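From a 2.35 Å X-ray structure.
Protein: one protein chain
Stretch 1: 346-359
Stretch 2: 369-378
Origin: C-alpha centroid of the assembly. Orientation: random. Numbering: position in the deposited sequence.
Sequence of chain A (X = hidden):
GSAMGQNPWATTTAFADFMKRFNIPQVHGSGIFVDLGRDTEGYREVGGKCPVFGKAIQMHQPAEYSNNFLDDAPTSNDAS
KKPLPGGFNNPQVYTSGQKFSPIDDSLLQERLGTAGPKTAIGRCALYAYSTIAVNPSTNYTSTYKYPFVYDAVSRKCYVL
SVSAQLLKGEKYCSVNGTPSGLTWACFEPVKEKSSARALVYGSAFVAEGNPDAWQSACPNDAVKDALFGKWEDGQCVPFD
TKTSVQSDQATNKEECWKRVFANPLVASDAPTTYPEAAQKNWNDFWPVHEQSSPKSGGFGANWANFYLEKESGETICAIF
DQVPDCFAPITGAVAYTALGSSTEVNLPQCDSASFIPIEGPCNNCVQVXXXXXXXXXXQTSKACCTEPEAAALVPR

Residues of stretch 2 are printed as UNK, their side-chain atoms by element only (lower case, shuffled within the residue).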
ATOM      1  N   ASN A 346       6.852  -3.847  17.171  1.00 19.20           N
ATOM      2  CA  ASN A 346       6.113  -4.464  18.244  1.00 22.61           C
ATOM      3  C   ASN A 346       4.731  -3.886  18.495  1.00 27.82           C
ATOM      4  O   ASN A 346       4.447  -2.721  18.163  1.00 28.08           O
ATOM      5  CB  ASN A 346       6.940  -4.439  19.508  1.00 26.62           C
ATOM      6  CG  ASN A 346       7.997  -5.526  19.510  1.00 32.43           C
ATOM      7  OD1 ASN A 346       7.727  -6.666  19.113  1.00 35.21           O
ATOM      8  ND2 ASN A 346       9.226  -5.150  19.806  1.00 27.52           N
ATOM      9  N   LEU A 347       3.917  -4.682  19.174  1.00 25.01           N
ATOM     10  CA  LEU A 347       2.702  -4.211  19.786  1.00 20.42           C
ATOM     11  C   LEU A 347       3.113  -3.168  20.783  1.00 25.23           C
ATOM     12  O   LEU A 347       4.215  -3.234  21.321  1.00 28.87           O
ATOM     13  CB  LEU A 347       1.994  -5.361  20.520  1.00 18.77           C
ATOM     14  CG  LEU A 347       1.385  -6.466  19.650  1.00 22.69           C
ATOM     15  CD1 LEU A 347       0.734  -7.551  20.510  1.00 19.81           C
ATOM     16  CD2 LEU A 347       0.362  -5.855  18.669  1.00 17.69           C
ATOM     17  N   PRO A 348       2.226  -2.198  21.048  1.00 19.68           N
ATOM     18  CA  PRO A 348       2.541  -1.226  22.067  1.00 21.58           C
ATOM     19  C   PRO A 348       2.713  -1.945  23.383  1.00 26.60           C
ATOM     20  O   PRO A 348       2.028  -2.918  23.651  1.00 29.28           O
ATOM     21  CB  PRO A 348       1.299  -0.293  22.120  1.00 18.20           C
ATOM     22  CG  PRO A 348       0.373  -0.775  21.036  1.00 19.68           C
ATOM     23  CD  PRO A 348       1.083  -1.818  20.207  1.00 18.12           C
ATOM     24  N   GLN A 349       3.611  -1.447  24.209  1.00 28.21           N
ATOM     25  CA  GLN A 349       3.727  -1.965  25.530  1.00 30.56           C
ATOM     26  C   GLN A 349       2.498  -1.689  26.340  1.00 37.49           C
ATOM     27  O   GLN A 349       1.645  -0.882  25.980  1.00 36.58           O
ATOM     28  CB  GLN A 349       4.960  -1.430  26.231  1.00 30.95           C
ATOM     29  CG  GLN A 349       6.198  -2.254  25.887  1.00 49.45           C
ATOM     30  CD  GLN A 349       7.449  -1.795  26.609  1.00 59.44           C
ATOM     31  OE1 GLN A 349       7.470  -0.730  27.220  1.00 63.85           O
ATOM     32  NE2 GLN A 349       8.506  -2.606  26.540  1.00 62.85           N
ATOM     33  N   CYS A 350       2.509  -2.238  27.527  1.00 34.38           N
ATOM     34  CA  CYS A 350       1.334  -2.519  28.245  1.00 36.32           C
ATOM     35  C   CYS A 350       1.810  -2.236  29.669  1.00 31.71           C
ATOM     36  O   CYS A 350       2.986  -2.355  29.935  1.00 35.89           O
ATOM     37  CB  CYS A 350       1.036  -4.005  27.965  1.00 31.38           C
ATOM     38  SG  CYS A 350       0.011  -4.873  29.057  1.00 68.21           S
ATOM     39  N   ASP A 351       0.976  -1.672  30.524  1.00 42.63           N
ATOM     40  CA  ASP A 351       1.456  -1.352  31.910  1.00 37.04           C
ATOM     41  C   ASP A 351       1.041  -2.423  32.922  1.00 45.85           C
ATOM     42  O   ASP A 351      -0.138  -2.512  33.293  1.00 50.61           O
ATOM     43  CB  ASP A 351       0.933   0.022  32.327  1.00 45.44           C
ATOM     44  CG  ASP A 351       1.128   0.316  33.829  1.00 57.15           C
ATOM     45  OD1 ASP A 351       2.165  -0.070  34.423  1.00 50.19           O
ATOM     46  OD2 ASP A 351       0.250   0.994  34.394  1.00 58.04           O
ATOM     47  N   SER A 352       1.994  -3.280  33.302  1.00 40.62           N
ATOM     48  CA  SER A 352       1.708  -4.463  34.107  1.00 42.10           C
ATOM     49  C   SER A 352       1.069  -4.121  35.432  1.00 45.25           C
ATOM     50  O   SER A 352       0.231  -4.878  35.929  1.00 39.41           O
ATOM     51  CB  SER A 352       2.979  -5.271  34.375  1.00 44.88           C
ATOM     52  OG  SER A 352       3.101  -6.342  33.462  1.00 57.94           O
ATOM     53  N   ALA A 353       1.528  -3.027  36.044  1.00 44.53           N
ATOM     54  CA  ALA A 353       1.015  -2.600  37.364  1.00 51.95           C
ATOM     55  C   ALA A 353      -0.486  -2.302  37.417  1.00 50.13           C
ATOM     56  O   ALA A 353      -1.112  -2.500  38.450  1.00 72.91           O
ATOM     57  CB  ALA A 353       1.825  -1.424  37.926  1.00 41.28           C
ATOM     58  N   SER A 354      -1.068  -1.811  36.329  1.00 54.79           N
ATOM     59  CA  SER A 354      -2.468  -1.346  36.382  1.00 50.61           C
ATOM     60  C   SER A 354      -3.395  -2.146  35.472  1.00 49.13           C
ATOM     61  O   SER A 354      -4.626  -2.064  35.592  1.00 41.21           O
ATOM     62  CB  SER A 354      -2.553   0.121  36.007  1.00 45.85           C
ATOM     63  OG  SER A 354      -1.896   0.335  34.774  1.00 55.86           O
ATOM     64  N   PHE A 355      -2.805  -2.793  34.470  1.00 42.84           N
ATOM     65  CA  PHE A 355      -3.574  -3.562  33.502  1.00 36.67           C
ATOM     66  C   PHE A 355      -4.464  -4.596  34.222  1.00 45.60           C
ATOM     67  O   PHE A 355      -3.955  -5.466  34.937  1.00 42.35           O
ATOM     68  CB  PHE A 355      -2.634  -4.299  32.562  1.00 37.38           C
ATOM     69  CG  PHE A 355      -3.338  -4.953  31.407  1.00 40.19           C
ATOM     70  CD1 PHE A 355      -3.978  -6.166  31.579  1.00 35.89           C
ATOM     71  CD2 PHE A 355      -3.518  -4.275  30.215  1.00 42.78           C
ATOM     72  CE1 PHE A 355      -4.693  -6.738  30.551  1.00 35.79           C
ATOM     73  CE2 PHE A 355      -4.203  -4.872  29.168  1.00 34.49           C
ATOM     74  CZ  PHE A 355      -4.790  -6.095  29.347  1.00 34.87           C
ATOM     75  N   ILE A 356      -5.771  -4.538  33.982  1.00 43.34           N
ATOM     76  CA  ILE A 356      -6.688  -5.525  34.550  1.00 50.66           C
ATOM     77  C   ILE A 356      -6.905  -6.715  33.599  1.00 50.17           C
ATOM     78  O   ILE A 356      -7.450  -6.551  32.499  1.00 45.78           O
ATOM     79  CB  ILE A 356      -8.062  -4.919  34.864  1.00 51.40           C
ATOM     80  CG1 ILE A 356      -7.933  -3.634  35.675  1.00 53.84           C
ATOM     81  CG2 ILE A 356      -8.953  -5.937  35.566  1.00 47.71           C
ATOM     82  CD1 ILE A 356      -9.046  -2.649  35.351  1.00 59.34           C
ATOM     83  N   PRO A 357      -6.584  -7.927  34.071  1.00 41.22           N
ATOM     84  CA  PRO A 357      -6.669  -9.122  33.227  1.00 42.40           C
ATOM     85  C   PRO A 357      -8.096  -9.445  32.889  1.00 40.20           C
ATOM     86  O   PRO A 357      -8.995  -9.181  33.676  1.00 37.73           O
ATOM     87  CB  PRO A 357      -6.071 -10.228  34.108  1.00 45.20           C
ATOM     88  CG  PRO A 357      -6.215  -9.729  35.510  1.00 41.66           C
ATOM     89  CD  PRO A 357      -6.091  -8.232  35.427  1.00 46.08           C
ATOM     90  N   ILE A 358      -8.307  -9.977  31.697  1.00 38.02           N
ATOM     91  CA  ILE A 358      -9.645 -10.167  31.182  1.00 32.78           C
ATOM     92  C   ILE A 358      -9.762 -11.647  30.917  1.00 38.23           C
ATOM     93  O   ILE A 358      -8.944 -12.192  30.184  1.00 37.12           O
ATOM     94  CB  ILE A 358      -9.782  -9.448  29.830  1.00 41.55           C
ATOM     95  CG1 ILE A 358      -9.431  -7.963  29.955  1.00 39.53           C
ATOM     96  CG2 ILE A 358     -11.126  -9.715  29.196  1.00 38.33           C
ATOM     97  CD1 ILE A 358      -8.229  -7.566  29.139  1.00 58.28           C
ATOM     98  N   GLU A 359     -10.866 -12.256  31.374  1.00 36.50           N
ATOM     99  CA  GLU A 359     -11.045 -13.711  31.351  1.00 35.59           C
ATOM    100  C   GLU A 359     -12.163 -14.091  30.412  1.00 38.07           C
ATOM    101  O   GLU A 359     -13.300 -13.796  30.709  1.00 43.28           O
ATOM    102  CB  GLU A 359     -11.471 -14.208  32.736  1.00 38.74           C
ATOM    103  CG  GLU A 359     -10.626 -13.719  33.905  1.00 53.45           C
ATOM    104  CD  GLU A 359     -10.775 -14.613  35.136  1.00 63.97           C
ATOM    105  OE1 GLU A 359     -11.548 -15.591  35.085  1.00 66.56           O
ATOM    106  OE2 GLU A 359     -10.111 -14.346  36.153  1.00 74.33           O
ATOM    107  N   UNK A 369      -7.270 -16.021  28.572  1.00 29.39           N
ATOM    108  CA  UNK A 369      -7.002 -14.974  29.547  1.00 28.02           C
ATOM    109  C   UNK A 369      -6.029 -14.009  28.855  1.00 36.25           C
ATOM    110  O   UNK A 369      -5.123 -14.459  28.140  1.00 39.68           O
ATOM    111  c   UNK A 369      -7.426 -16.457  31.562  1.00 32.07           C
ATOM    112  c   UNK A 369      -6.394 -15.595  30.853  1.00 34.56           C
ATOM    113  c   UNK A 369      -5.927 -14.545  31.832  1.00 30.44           C
ATOM    114  N   UNK A 370      -6.351 -12.712  28.885  1.00 38.73           N
ATOM    115  CA  UNK A 370      -5.494 -11.648  28.331  1.00 32.98           C
ATOM    116  C   UNK A 370      -4.901 -10.854  29.488  1.00 31.45           C
ATOM    117  O   UNK A 370      -5.628 -10.386  30.351  1.00 33.64           O
ATOM    118  o   UNK A 370      -7.102 -11.403  26.501  1.00 39.05           O
ATOM    119  c   UNK A 370      -5.378  -9.729  26.639  1.00 39.96           C
ATOM    120  c   UNK A 370      -6.304 -10.667  27.433  1.00 43.03           C
ATOM    121  N   UNK A 371      -3.576 -10.786  29.564  1.00 26.42           N
ATOM    122  CA  UNK A 371      -2.951 -10.058  30.653  1.00 34.93           C
ATOM    123  C   UNK A 371      -1.738  -9.259  30.217  1.00 32.22           C
ATOM    124  O   UNK A 371      -1.313  -9.314  29.051  1.00 25.14           O
ATOM    125  o   UNK A 371      -2.328 -12.902  34.156  1.00 51.23           O
ATOM    126  c   UNK A 371      -2.524 -10.948  31.832  1.00 32.22           C
ATOM    127  c   UNK A 371      -3.254 -12.259  32.055  1.00 47.42           C
ATOM    128  c   UNK A 371      -2.441 -13.190  32.950  1.00 44.84           C
ATOM    129  o   UNK A 371      -1.826 -14.142  32.427  1.00 43.14           O
ATOM    130  N   UNK A 372      -1.116  -8.626  31.219  1.00 30.73           N
ATOM    131  CA  UNK A 372       0.136  -7.920  31.052  1.00 35.64           C
ATOM    132  C   UNK A 372       1.206  -8.513  31.943  1.00 40.42           C
ATOM    133  O   UNK A 372       1.258  -8.233  33.133  1.00 39.83           O
ATOM    134  c   UNK A 372      -0.007  -6.464  31.439  1.00 34.90           C
ATOM    135  s   UNK A 372       1.218  -5.414  30.607  1.00 40.14           S
ATOM    136  N   UNK A 373       2.211  -9.058  31.301  1.00 40.77           N
ATOM    137  CA  UNK A 373       3.236  -9.789  31.977  1.00 41.97           C
ATOM    138  C   UNK A 373       4.531  -9.148  31.485  1.00 43.24           C
ATOM    139  O   UNK A 373       4.763  -9.101  30.286  1.00 41.23           O
ATOM    140  c   UNK A 373       1.844 -11.905  31.837  1.00 45.52           C
ATOM    141  c   UNK A 373       4.370 -12.035  31.944  1.00 49.86           C
ATOM    142  c   UNK A 373       3.180 -11.248  31.482  1.00 42.39           C
ATOM    143  N   UNK A 374       5.315  -8.566  32.381  1.00 44.64           N
ATOM    144  CA  UNK A 374       6.575  -7.958  31.965  1.00 45.93           C
ATOM    145  C   UNK A 374       6.305  -6.845  30.966  1.00 48.69           C
ATOM    146  O   UNK A 374       6.998  -6.707  29.968  1.00 45.90           O
ATOM    147  N   UNK A 375       5.194  -6.155  31.176  1.00 44.13           N
ATOM    148  CA  UNK A 375       4.775  -5.077  30.305  1.00 41.84           C
ATOM    149  C   UNK A 375       4.475  -5.427  28.864  1.00 39.59           C
ATOM    150  O   UNK A 375       4.447  -4.538  28.012  1.00 35.75           O
ATOM    151  n   UNK A 375       6.519  -2.238  31.914  1.00 38.69           N
ATOM    152  o   UNK A 375       4.758  -3.473  32.509  1.00 44.78           O
ATOM    153  c   UNK A 375       5.762  -3.913  30.394  1.00 38.20           C
ATOM    154  c   UNK A 375       5.653  -3.190  31.702  1.00 40.68           C
ATOM    155  N   UNK A 376       4.176  -6.694  28.588  1.00 42.59           N
ATOM    156  CA  UNK A 376       3.794  -7.098  27.223  1.00 41.70           C
ATOM    157  C   UNK A 376       2.456  -7.808  27.196  1.00 39.93           C
ATOM    158  O   UNK A 376       2.079  -8.452  28.153  1.00 45.30           O
ATOM    159  c   UNK A 376       7.196  -8.024  25.509  1.00 84.48           C
ATOM    160  c   UNK A 376       4.879  -7.958  26.561  1.00 45.37           C
ATOM    161  c   UNK A 376       6.111  -7.158  26.139  1.00 62.25           C
ATOM    162  o   UNK A 376       6.923  -9.118  25.001  1.00 87.88           O
ATOM    163  n   UNK A 376       8.437  -7.527  25.523  1.00 79.65           N
ATOM    164  N   UNK A 377       1.685  -7.566  26.145  1.00 39.12           N
ATOM    165  CA  UNK A 377       0.426  -8.234  25.979  1.00 41.09           C
ATOM    166  C   UNK A 377       0.651  -9.734  25.991  1.00 44.87           C
ATOM    167  O   UNK A 377       1.604 -10.235  25.375  1.00 33.71           O
ATOM    168  c   UNK A 377      -3.332  -5.788  25.454  1.00 48.78           C
ATOM    169  c   UNK A 377      -0.248  -7.812  24.668  1.00 41.08           C
ATOM    170  c   UNK A 377      -1.592  -4.264  24.784  1.00 62.86           C
ATOM    171  c   UNK A 377      -2.900  -4.487  25.189  1.00 53.69           C
ATOM    172  c   UNK A 377      -1.180  -6.658  24.826  1.00 46.85           C
ATOM    173  c   UNK A 377      -2.465  -6.854  25.309  1.00 43.25           C
ATOM    174  c   UNK A 377      -0.738  -5.352  24.599  1.00 60.09           C
ATOM    175  N   UNK A 378      -0.233 -10.446  26.690  1.00 33.04           N
ATOM    176  CA  UNK A 378      -0.186 -11.887  26.699  1.00 37.83           C
ATOM    177  C   UNK A 378      -1.593 -12.475  26.610  1.00 34.70           C
ATOM    178  O   UNK A 378      -2.528 -11.989  27.245  1.00 33.79           O
ATOM    179  c   UNK A 378       1.203 -13.755  27.739  1.00 56.73           C
ATOM    180  c   UNK A 378       0.539 -12.383  27.944  1.00 37.17           C
ATOM    181  o   UNK A 378       1.670 -14.037  26.610  1.00 52.91           O
ATOM    182  o   UNK A 378       1.214 -14.566  28.705  1.00 61.23           O
TER
HETATM  183  O   HOH W   1       2.961  -5.623  24.461  1.00 29.82           O

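Position 369 carries three side-chain carbons, one bearing the other two, and pairs with Glu 359 as an antiparallel non-hydrogen-bonded pair; its CA lies 3.5 Å from Ile 358 O. A beta-branched carbon skeleton in an extended strand fits valine, Val 369.

At position 370 one carbon bears an oxygen and a carbon. The backbone forms a hydrogen-bonded pair with Ile 358: its N donates to Ile 358 O (2.9 Å), and Ile 358 N donates to its O (3.0 Å). Its CB lies 4.0 Å from Ile 358 CD1, on the same face of the sheet. The branching, with one oxygen, indicates threonine; this is Thr 370.

Position 371 has three carbons in a row, the third carrying two oxygens. A side-chain carbon of position 371 lies 4.0 Å from Pro 357 CB, and the carboxylate makes no contact with stretch 1; this is Glu 371.

The side chain at 372 is one carbon and one sulfur. The sulfur sits 2.0 Å from Cys 350 SG, a covalent distance that only a disulfide explains, so this is Cys 372. Its CB packs 3.6 Å from Phe 355 CB.

Position 373 again shows three carbons branched at the first, pointing away from stretch 1: Val 373.

Position 374 has no side-chain atoms. Its phi of 61° favours glycine, and it lies within a type I' turn running from Val 373 to position 376; it is Gly 374.

At 375 two carbons end in one oxygen and one nitrogen, with phi again positive. The side-chain oxygen of position 375 accepts from Ser 352 N at 2.9 Å; this is Asn 375.

Position 376 has three carbons, the third with one oxygen and one nitrogen. Directed away from stretch 1, it is Gln 376.

Position 377 bears one carbon and a six-carbon ring without a hydroxyl. A ring carbon of position 377 lies 3.9 Å from Phe 355 CE2, and another, at the ring edge, 3.8 Å from Pro 348 O; this is Phe 377.

At 378 two carbons end in two oxygens, out of reach of stretch 1: Asp 378.

The contact joins three elements. Paired strands align one end, while the disulfide fixes the middle, with Phe 355 and Phe 377 packed obliquely beside it. At the turn, Ser 352 OG donates to Cys 372 O (2.7 Å) and accepts from Asn 375 N (3.1 Å), so a single hydroxyl ties the loop to the hairpin. A water links Pro 348 O to Phe 377 N.

Stretch 2 369-378: VTECVGNQFD
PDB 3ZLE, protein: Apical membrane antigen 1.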